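Local coordinates for protein serine acetyltransferase (Entamoeba histolytica, PDB 3Q1X) that probably transfers an acetyl group to the hydroxyl of L-serine, a step of cysteine biosynthesis, and is captured here with L-serine bound, at residues Q11-E14 against M15-D19; I61-E64 against L65-V69; R148-C151 against R152-M155; A170-K173 against G174-I178. All coordinates share one frame; numbering follows the deposited sequence.

Contact 1. Residues Q11-E14 against M15-D19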
loop_
_atom_site.group_PDB
_atom_site.type_symbol
_atom_site.label_atom_id
_atom_site.label_comp_id
_atom_site.label_asym_id
_atom_site.label_seq_id
_atom_site.Cartn_x
_atom_site.Cartn_y
_atom_site.Cartn_z
ATOM N N GLN A 11 -22.325 27.687 4.758
ATOM C CA GLN A 11 -21.403 27.857 5.889
ATOM C C GLN A 11 -19.957 27.522 5.503
ATOM O O GLN A 11 -19.049 28.311 5.762
ATOM C CB GLN A 11 -21.849 27.042 7.116
ATOM C CG GLN A 11 -20.846 27.100 8.273
ATOM C CD GLN A 11 -21.390 26.589 9.598
ATOM O OE1 GLN A 11 -22.431 25.932 9.654
ATOM N NE2 GLN A 11 -20.663 26.873 10.677
ATOM N N LEU A 12 -19.767 26.364 4.873
ATOM C CA LEU A 12 -18.456 25.938 4.368
ATOM C C LEU A 12 -17.862 26.950 3.378
ATOM O O LEU A 12 -16.653 27.216 3.392
ATOM C CB LEU A 12 -18.558 24.551 3.725
ATOM C CG LEU A 12 -18.761 23.335 4.639
ATOM C CD1 LEU A 12 -19.060 22.088 3.808
ATOM C CD2 LEU A 12 -17.571 23.082 5.560
ATOM N N TYR A 13 -18.713 27.526 2.534
ATOM C CA TYR A 13 -18.253 28.537 1.584
ATOM C C TYR A 13 -17.760 29.812 2.273
ATOM O O TYR A 13 -16.720 30.368 1.895
ATOM C CB TYR A 13 -19.340 28.858 0.553
ATOM C CG TYR A 13 -18.905 29.876 -0.476
ATOM C CD1 TYR A 13 -17.971 29.547 -1.458
ATOM C CD2 TYR A 13 -19.424 31.172 -0.461
ATOM C CE1 TYR A 13 -17.563 30.486 -2.405
ATOM C CE2 TYR A 13 -19.025 32.115 -1.402
ATOM C CZ TYR A 13 -18.096 31.763 -2.370
ATOM O OH TYR A 13 -17.699 32.693 -3.300
ATOM N N GLU A 14 -18.513 30.269 3.275
ATOM C CA GLU A 14 -18.153 31.445 4.069
ATOM C C GLU A 14 -16.855 31.222 4.845
ATOM O O GLU A 14 -16.038 32.139 4.984
ATOM C CB GLU A 14 -19.294 31.819 5.022
ATOM C CG GLU A 14 -20.470 32.534 4.348
ATOM C CD GLU A 14 -20.092 33.894 3.768
ATOM O OE1 GLU A 14 -19.581 34.753 4.521
ATOM O OE2 GLU A 14 -20.311 34.108 2.555
ATOM N N MET A 15 -16.672 30.001 5.346
ATOM C CA MET A 15 -15.427 29.616 6.007
ATOM C C MET A 15 -14.266 29.671 5.019
ATOM O O MET A 15 -13.206 30.210 5.336
ATOM C CB MET A 15 -15.545 28.219 6.613
ATOM C CG MET A 15 -16.434 28.170 7.846
ATOM S SD MET A 15 -17.001 26.502 8.181
ATOM C CE MET A 15 -15.675 25.897 9.205
ATOM N N TYR A 16 -14.483 29.126 3.822
ATOM C CA TYR A 16 -13.498 29.186 2.739
ATOM C C TYR A 16 -13.077 30.635 2.457
ATOM O O TYR A 16 -11.887 30.933 2.396
ATOM C CB TYR A 16 -14.050 28.490 1.488
ATOM C CG TYR A 16 -13.399 28.879 0.170
ATOM C CD1 TYR A 16 -12.220 28.268 -0.265
ATOM C CD2 TYR A 16 -13.987 29.839 -0.658
ATOM C CE1 TYR A 16 -11.630 28.626 -1.487
ATOM C CE2 TYR A 16 -13.410 30.202 -1.876
ATOM C CZ TYR A 16 -12.234 29.593 -2.285
ATOM O OH TYR A 16 -11.671 29.955 -3.492
ATOM N N LEU A 17 -14.053 31.534 2.329
ATOM C CA LEU A 17 -13.781 32.957 2.105
ATOM C C LEU A 17 -12.941 33.618 3.208
ATOM O O LEU A 17 -12.173 34.556 2.944
ATOM C CB LEU A 17 -15.090 33.726 1.915
ATOM C CG LEU A 17 -15.834 33.605 0.586
ATOM C CD1 LEU A 17 -17.125 34.397 0.681
ATOM C CD2 LEU A 17 -14.984 34.084 -0.597
ATOM N N GLN A 18 -13.071 33.109 4.431
ATOM C CA GLN A 18 -12.432 33.697 5.607
ATOM C C GLN A 18 -11.145 32.972 6.002
ATOM O O GLN A 18 -10.443 33.403 6.917
ATOM C CB GLN A 18 -13.411 33.727 6.788
ATOM C CG GLN A 18 -14.618 34.643 6.577
ATOM C CD GLN A 18 -15.757 34.343 7.537
ATOM O OE1 GLN A 18 -15.534 34.064 8.717
ATOM N NE2 GLN A 18 -16.990 34.401 7.036
ATOM N N ASP A 19 -10.837 31.876 5.309
ATOM C CA ASP A 19 -9.581 31.158 5.534
ATOM C C ASP A 19 -8.377 32.044 5.227
ATOM O O ASP A 19 -8.398 32.849 4.298
ATOM C CB ASP A 19 -9.499 29.886 4.677
ATOM C CG ASP A 19 -10.338 28.738 5.219
ATOM O OD1 ASP A 19 -10.696 28.737 6.422
ATOM O OD2 ASP A 19 -10.629 27.817 4.424
#
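Gln11 O takes the amide of Met15 at 2.9 Å between O and N, and the same i to i+4 pattern continues as Tyr16 N gives its hydrogen to Leu12 O and Leu17 N to Tyr13 O. The series weakens at its end: Gln18 N lies 3.2 Å from Glu14 O, with an N-H...O angle of only 128°, a weak bond. The Gln18 side chain runs alongside this carbonyl, yet NE2, 3.2 Å from Glu14 O, is too poorly directed for a hydrogen bond. This stretch lies in the C-terminal part of helix 2-18, one of the N-terminal helices that precede the left-handed beta-helix of this hexapeptide-repeat enzyme. Side chains here are also tied to neighbouring parts of the fold. Asp19 forms salt bridges with Lys100 and Lys104 of helix 82-113, and the hydroxyl of Tyr16 is hydrogen-bonded to Asp48. The remaining side-chain contacts are largely apolar. Leu17 rests CG over one face of the Tyr13 ring, offset toward its rim, while its CD1 comes to 3.6 Å from Tyr13 CE2. The rings of Tyr13 and Tyr16 are inclined by 29° and so far slid apart that they hardly overlap, their centroids 5.9 Å from each other. On another side of the helix the thioether of Met15 lies against the aliphatic part of Gln11, SD to CG 3.9 Å.

Contact 2. Residues I61-E64 against L65-V69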
loop_
_atom_site.group_PDB
_atom_site.type_symbol
_atom_site.label_atom_id
_atom_site.label_comp_id
_atom_site.label_asym_id
_atom_site.label_seq_id
_atom_site.Cartn_x
_atom_site.Cartn_y
_atom_site.Cartn_z
ATOM N N ILE A 61 -19.723 24.138 -4.586
ATOM C CA ILE A 61 -19.512 23.414 -3.323
ATOM C C ILE A 61 -20.762 22.599 -2.967
ATOM O O ILE A 61 -20.659 21.411 -2.629
ATOM C CB ILE A 61 -19.099 24.343 -2.141
ATOM C CG1 ILE A 61 -17.699 24.927 -2.376
ATOM C CG2 ILE A 61 -19.125 23.574 -0.812
ATOM C CD1 ILE A 61 -17.207 25.857 -1.272
ATOM N N ALA A 62 -21.930 23.240 -3.065
ATOM C CA ALA A 62 -23.216 22.575 -2.867
ATOM C C ALA A 62 -23.410 21.395 -3.814
ATOM O O ALA A 62 -23.854 20.332 -3.390
ATOM C CB ALA A 62 -24.372 23.569 -3.013
ATOM N N SER A 63 -23.077 21.602 -5.090
ATOM C CA SER A 63 -23.127 20.557 -6.115
ATOM C C SER A 63 -22.294 19.326 -5.737
ATOM O O SER A 63 -22.792 18.200 -5.777
ATOM C CB SER A 63 -22.676 21.121 -7.469
ATOM O OG SER A 63 -22.850 20.173 -8.512
ATOM N N GLU A 64 -21.037 19.544 -5.352
ATOM C CA GLU A 64 -20.170 18.437 -4.931
ATOM C C GLU A 64 -20.653 17.783 -3.642
ATOM O O GLU A 64 -20.610 16.555 -3.499
ATOM C CB GLU A 64 -18.717 18.903 -4.773
ATOM C CG GLU A 64 -18.101 19.535 -6.030
ATOM C CD GLU A 64 -17.922 18.572 -7.203
ATOM O OE1 GLU A 64 -18.006 17.335 -7.029
ATOM O OE2 GLU A 64 -17.685 19.072 -8.321
ATOM N N LEU A 65 -21.139 18.605 -2.713
ATOM C CA LEU A 65 -21.646 18.092 -1.447
ATOM C C LEU A 65 -22.850 17.172 -1.672
ATOM O O LEU A 65 -22.979 16.139 -1.006
ATOM C CB LEU A 65 -21.988 19.241 -0.489
ATOM C CG LEU A 65 -22.418 18.858 0.925
ATOM C CD1 LEU A 65 -21.410 17.920 1.574
ATOM C CD2 LEU A 65 -22.629 20.103 1.779
ATOM N N THR A 66 -23.714 17.551 -2.617
ATOM C CA THR A 66 -24.873 16.747 -3.021
ATOM C C THR A 66 -24.441 15.400 -3.603
ATOM O O THR A 66 -25.009 14.360 -3.255
ATOM C CB THR A 66 -25.751 17.520 -4.045
ATOM O OG1 THR A 66 -26.192 18.744 -3.445
ATOM C CG2 THR A 66 -26.983 16.699 -4.474
ATOM N N LYS A 67 -23.443 15.423 -4.487
ATOM C CA LYS A 67 -22.928 14.188 -5.082
ATOM C C LYS A 67 -22.397 13.247 -4.009
ATOM O O LYS A 67 -22.681 12.046 -4.041
ATOM C CB LYS A 67 -21.844 14.470 -6.124
ATOM C CG LYS A 67 -22.352 15.120 -7.394
ATOM C CD LYS A 67 -21.359 14.898 -8.533
ATOM C CE LYS A 67 -21.218 16.125 -9.428
ATOM N NZ LYS A 67 -22.463 16.458 -10.170
ATOM N N LEU A 68 -21.642 13.799 -3.062
ATOM C CA LEU A 68 -21.137 13.031 -1.916
ATOM C C LEU A 68 -22.254 12.478 -1.033
ATOM O O LEU A 68 -22.241 11.298 -0.679
ATOM C CB LEU A 68 -20.175 13.865 -1.064
ATOM C CG LEU A 68 -19.484 13.119 0.089
ATOM C CD1 LEU A 68 -18.555 12.002 -0.397
ATOM C CD2 LEU A 68 -18.750 14.080 0.986
ATOM N N VAL A 69 -23.205 13.338 -0.670
ATOM C CA VAL A 69 -24.346 12.939 0.147
ATOM C C VAL A 69 -25.134 11.808 -0.521
ATOM O O VAL A 69 -25.474 10.815 0.120
ATOM C CB VAL A 69 -25.264 14.162 0.471
ATOM C CG1 VAL A 69 -26.703 13.728 0.746
ATOM C CG2 VAL A 69 -24.698 14.939 1.645
#
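Ile61 O receives the amide of Leu65, O to N 2.8 Å, and CB of Leu65 rests beside the same carbonyl oxygen. The Ile61 side chain itself turns from this partner and packs on Tyr13 of helix 2-18. At Ala62 the carbonyl is held twice by one residue: Thr66 N lies 2.9 Å from Ala62 O, and Thr66 OG1, the donor of the second bond, is 2.8 Å from Ala62 O. The two reach the oxygen from opposite faces of its plane, the hydroxyl standing 37° out of it. A chi1 of -59° sets OG1 beside the threonine's own backbone nitrogen, from where it can point back one turn. Such a hydroxyl-to-carbonyl bond satisfies a threonine within its own helix, here helix 59-79 of the N-terminal helical region, whose faces are covered by helices 2-18, 36-45 and 82-113. Ser63 O comes next, accepting Lys67 N at 3.1 Å between O and N, while CG of Lys67 lies against it. The Lys67 chain, bent in its outer half, leaves NZ 4.1 Å from Ser63 OG, too far for a hydrogen bond. Glu64 O closes the series with Leu68 N, an N-H...O angle of 167°. The carboxylate of Glu64 does not pair with Lys67: its OE1 is 5.5 Å from Lys67 NZ, and its salt bridge goes to Lys40 of helix 36-45.

Contact 3. Residues R148-C151 against R152-M155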
loop_
_atom_site.group_PDB
_atom_site.type_symbol
_atom_site.label_atom_id
_atom_site.label_comp_id
_atom_site.label_asym_id
_atom_site.label_seq_id
_atom_site.Cartn_x
_atom_site.Cartn_y
_atom_site.Cartn_z
ATOM N N ARG A 148 -21.769 0.318 11.077
ATOM C CA ARG A 148 -20.656 -0.590 11.317
ATOM C C ARG A 148 -20.087 -1.232 10.051
ATOM O O ARG A 148 -19.090 -1.942 10.115
ATOM C CB ARG A 148 -21.077 -1.675 12.322
ATOM C CG ARG A 148 -21.382 -1.157 13.741
ATOM C CD ARG A 148 -20.094 -0.748 14.443
ATOM N NE ARG A 148 -20.350 -0.222 15.779
ATOM C CZ ARG A 148 -20.680 1.041 16.046
ATOM N NH1 ARG A 148 -20.805 1.922 15.065
ATOM N NH2 ARG A 148 -20.894 1.419 17.301
ATOM N N TYR A 149 -20.720 -0.982 8.912
ATOM C CA TYR A 149 -20.331 -1.632 7.665
ATOM C C TYR A 149 -19.690 -0.689 6.643
ATOM O O TYR A 149 -18.499 -0.834 6.297
ATOM C CB TYR A 149 -21.542 -2.333 7.050
ATOM C CG TYR A 149 -21.894 -3.632 7.750
ATOM C CD1 TYR A 149 -22.616 -3.623 8.944
ATOM C CD2 TYR A 149 -21.505 -4.864 7.224
ATOM C CE1 TYR A 149 -22.936 -4.802 9.604
ATOM C CE2 TYR A 149 -21.827 -6.063 7.882
ATOM C CZ TYR A 149 -22.542 -6.013 9.074
ATOM O OH TYR A 149 -22.876 -7.171 9.746
ATOM N N TYR A 150 -20.473 0.263 6.140
ATOM C CA TYR A 150 -19.964 1.149 5.099
ATOM C C TYR A 150 -18.797 2.026 5.583
ATOM O O TYR A 150 -17.844 2.250 4.827
ATOM C CB TYR A 150 -21.087 1.963 4.416
ATOM C CG TYR A 150 -20.548 3.072 3.541
ATOM C CD1 TYR A 150 -19.784 2.793 2.399
ATOM C CD2 TYR A 150 -20.773 4.398 3.873
ATOM C CE1 TYR A 150 -19.261 3.831 1.616
ATOM C CE2 TYR A 150 -20.276 5.427 3.100
ATOM C CZ TYR A 150 -19.521 5.147 1.978
ATOM O OH TYR A 150 -19.029 6.197 1.233
ATOM N N CYS A 151 -18.848 2.492 6.837
ATOM C CA CYS A 151 -17.735 3.294 7.395
ATOM C C CYS A 151 -16.420 2.507 7.402
ATOM O O CYS A 151 -15.355 3.081 7.187
ATOM C CB CYS A 151 -18.061 3.866 8.791
ATOM S SG CYS A 151 -18.318 2.639 10.128
ATOM N N ARG A 152 -16.500 1.192 7.613
ATOM C CA ARG A 152 -15.318 0.349 7.468
ATOM C C ARG A 152 -14.865 0.222 6.009
ATOM O O ARG A 152 -13.665 0.279 5.732
ATOM C CB ARG A 152 -15.524 -1.034 8.093
ATOM C CG ARG A 152 -14.329 -1.968 7.892
ATOM C CD ARG A 152 -13.067 -1.517 8.644
ATOM N NE ARG A 152 -11.959 -2.464 8.468
ATOM C CZ ARG A 152 -11.756 -3.555 9.208
ATOM N NH1 ARG A 152 -12.577 -3.869 10.208
ATOM N NH2 ARG A 152 -10.725 -4.343 8.944
ATOM N N GLU A 153 -15.820 0.069 5.082
ATOM C CA GLU A 153 -15.508 -0.035 3.652
ATOM C C GLU A 153 -14.799 1.222 3.153
ATOM O O GLU A 153 -13.813 1.149 2.421
ATOM C CB GLU A 153 -16.777 -0.264 2.827
ATOM C CG GLU A 153 -16.516 -0.527 1.348
ATOM C CD GLU A 153 -17.730 -1.105 0.642
ATOM O OE1 GLU A 153 -18.833 -0.530 0.770
ATOM O OE2 GLU A 153 -17.580 -2.137 -0.031
ATOM N N MET A 154 -15.319 2.372 3.570
ATOM C CA MET A 154 -14.711 3.657 3.241
ATOM C C MET A 154 -13.254 3.710 3.694
ATOM O O MET A 154 -12.367 4.100 2.930
ATOM C CB MET A 154 -15.502 4.785 3.897
ATOM C CG MET A 154 -15.169 6.167 3.368
ATOM S SD MET A 154 -15.939 7.501 4.319
ATOM C CE MET A 154 -17.489 6.750 4.711
ATOM N N MET A 155 -13.000 3.293 4.933
ATOM C CA MET A 155 -11.626 3.297 5.444
ATOM C C MET A 155 -10.722 2.238 4.796
ATOM O O MET A 155 -9.497 2.410 4.744
ATOM C CB MET A 155 -11.601 3.163 6.965
ATOM C CG MET A 155 -12.204 4.337 7.705
ATOM S SD MET A 155 -11.690 5.941 7.100
ATOM C CE MET A 155 -9.957 5.952 7.575
#
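Tyr150 and Met154 make the main apolar contact, the terminal methyl CE of Met154 lying 3.5 Å from CE2 of the tyrosine ring and reaching it obliquely. A bend at the thioether, chi3 -36°, swings that methyl back along the helix to the outer half of the ring. Glu153 approaches the same ring differently: OE1 sits at its edge, near its plane, 3.8 Å from Tyr150 CD1, with ring and carboxylate planes 74° apart. Three backbone bonds join the segments. Tyr149 O accepts Glu153 N in the carbonyl plane, while Met154 N meets Tyr150 O at 2.8 Å, nearly along the C=O axis. Met155 N is farther from Cys151 O, at 3.3 Å, and stands above that carbonyl's plane. These bonds form the first turn of helix 150-162, which leads into the coils of the left-handed beta-helix. The carboxylate of Glu147 accepts hydrogen bonds from the amides of Tyr149, Tyr150 and Cys151 at this N-terminal end, where the helix dipole would favour a negative charge. At Cys151 the sulfur lies between backbone nitrogen and carbonyl carbon (chi1 64°), and SG comes to 3.4 Å from Arg152 N. The polar groups find their strongest partners outside the two segments: Tyr150 OH is hydrogen-bonded to Glu37, and Arg152 makes a salt bridge with Glu156. Glu153 OE2 forms a salt bridge with Arg125 of the second subunit, across the subunit interface.

Contact 4. Residues A170-K173 against G174-I178; sequences ASIK and GHFFI
Lys173 O, 3.7 Å from Phe176 CB across the bend, accepts a hydrogen bond from NH2 of Arg137 in helix 128-144, whose NH1 is bonded in turn to the preceding carbonyl, Ile172 O. No hydrogen bond joins 170-173 to 174-178; the side-chain contact across the turn is a CH-pi contact. CG2 of Ile172 stands 3.6 Å from the centroid of the Phe176 ring, only 14° off the ring normal, so the methyl sits squarely over one face. Its nearest ring atom is Phe176 CG, 3.5 Å from Ile172 CG2, while the other branch of the isoleucine reaches the far half of the ring, CD1 to Phe176 CE2 4.0 Å. With CG anti to the backbone nitrogen (chi1 -177°), Phe176 turns its ring back toward the isoleucine. The bend joins strands 171-172 and 177-178, which belong to two different parallel sheets, and thus makes a corner in the first coil of the left-handed beta-helix. Gly174 and His175 carry the chain round it, and the amides of His175 and Phe176 are hydrogen-bonded to Thr105 and Asp106 of helix 82-113. Ile172 and Phe176 are both buried, so dispersion between methyl and ring probably contributes on the inside of the corner, while the backbone polar groups of the turn, which do not pair with each other across it, rely on side chains from the helices.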
loop_
_atom_site.group_PDB
_atom_site.type_symbol
_atom_site.label_atom_id
_atom_site.label_comp_id
_atom_site.label_asym_id
_atom_site.label_seq_id
_atom_site.Cartn_x
_atom_site.Cartn_y
_atom_site.Cartn_z
ATOM N N ALA A 170 -12.085 4.643 15.855
ATOM C CA ALA A 170 -11.057 5.402 16.567
ATOM C C ALA A 170 -11.515 6.837 16.787
ATOM O O ALA A 170 -12.185 7.422 15.936
ATOM C CB ALA A 170 -9.740 5.368 15.803
ATOM N N SER A 171 -11.168 7.384 17.945
ATOM C CA SER A 171 -11.462 8.776 18.272
ATOM C C SER A 171 -10.162 9.561 18.262
ATOM O O SER A 171 -9.243 9.253 19.013
ATOM C CB SER A 171 -12.146 8.880 19.638
ATOM O OG SER A 171 -13.194 7.936 19.746
ATOM N N ILE A 172 -10.076 10.568 17.396
ATOM C CA ILE A 172 -8.834 11.323 17.233
ATOM C C ILE A 172 -9.082 12.831 17.278
ATOM O O ILE A 172 -9.863 13.371 16.485
ATOM C CB ILE A 172 -8.079 10.941 15.919
ATOM C CG1 ILE A 172 -7.984 9.417 15.751
ATOM C CG2 ILE A 172 -6.692 11.567 15.895
ATOM C CD1 ILE A 172 -7.409 8.966 14.412
ATOM N N LYS A 173 -8.411 13.508 18.207
ATOM C CA LYS A 173 -8.517 14.956 18.321
ATOM C C LYS A 173 -7.713 15.669 17.230
ATOM O O LYS A 173 -7.134 15.014 16.362
ATOM C CB LYS A 173 -8.115 15.420 19.725
ATOM C CG LYS A 173 -9.077 14.915 20.807
ATOM C CD LYS A 173 -8.909 15.667 22.115
ATOM C CE LYS A 173 -9.981 15.258 23.118
ATOM N NZ LYS A 173 -9.416 15.063 24.493
ATOM N N GLY A 174 -7.703 17.003 17.271
ATOM C CA GLY A 174 -7.082 17.820 16.229
ATOM C C GLY A 174 -5.571 17.928 16.285
ATOM O O GLY A 174 -4.923 17.314 17.129
ATOM N N HIS A 175 -5.020 18.744 15.391
ATOM C CA HIS A 175 -3.577 18.869 15.200
ATOM C C HIS A 175 -2.914 17.496 15.078
ATOM O O HIS A 175 -1.871 17.237 15.683
ATOM C CB HIS A 175 -2.932 19.688 16.335
ATOM C CG HIS A 175 -3.433 21.095 16.431
ATOM N ND1 HIS A 175 -2.813 22.153 15.801
ATOM C CD2 HIS A 175 -4.493 21.619 17.089
ATOM C CE1 HIS A 175 -3.467 23.269 16.069
ATOM N NE2 HIS A 175 -4.493 22.972 16.845
ATOM N N PHE A 176 -3.540 16.627 14.293
ATOM C CA PHE A 176 -3.113 15.254 14.145
ATOM C C PHE A 176 -2.254 15.111 12.894
ATOM O O PHE A 176 -2.586 15.647 11.832
ATOM C CB PHE A 176 -4.335 14.329 14.084
ATOM C CG PHE A 176 -3.997 12.868 13.995
ATOM C CD1 PHE A 176 -3.227 12.248 14.973
ATOM C CD2 PHE A 176 -4.454 12.112 12.932
ATOM C CE1 PHE A 176 -2.911 10.886 14.883
ATOM C CE2 PHE A 176 -4.152 10.742 12.832
ATOM C CZ PHE A 176 -3.376 10.131 13.812
ATOM N N PHE A 177 -1.145 14.392 13.024
ATOM C CA PHE A 177 -0.234 14.180 11.895
ATOM C C PHE A 177 0.353 12.779 11.855
ATOM O O PHE A 177 1.011 12.342 12.801
ATOM C CB PHE A 177 0.886 15.225 11.913
ATOM C CG PHE A 177 1.887 15.095 10.778
ATOM C CD1 PHE A 177 1.474 14.907 9.454
ATOM C CD2 PHE A 177 3.249 15.225 11.036
ATOM C CE1 PHE A 177 2.410 14.810 8.415
ATOM C CE2 PHE A 177 4.195 15.139 10.007
ATOM C CZ PHE A 177 3.774 14.928 8.694
ATOM N N ILE A 178 0.104 12.079 10.748
ATOM C CA ILE A 178 0.796 10.842 10.425
ATOM C C ILE A 178 1.801 11.152 9.306
ATOM O O ILE A 178 1.410 11.504 8.201
ATOM C CB ILE A 178 -0.172 9.717 9.961
ATOM C CG1 ILE A 178 -1.152 9.338 11.076
ATOM C CG2 ILE A 178 0.615 8.501 9.501
ATOM C CD1 ILE A 178 -2.426 8.683 10.585
#

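Overall arrangement
From the N terminus the four contacts follow in series; none nests in or crosses another, and each is continuous in sequence. Contact 1 lies toward the C-terminal end of helix 2-18 and contact 2 early in helix 59-79, yet the two touch: Tyr13 CD1 is 3.8 Å from Ile61 CD1, where the two helices pack. Helix 82-113 packs against both, and through Thr105 and Asp106 it also meets the bend of contact 4. Contact 3 opens helix 150-162, its nearest atoms about 6 Å from contact 2 and about 8 Å from contact 4. Contact 4 alone closes a loop, between two strands, in the first coil of the beta-helix.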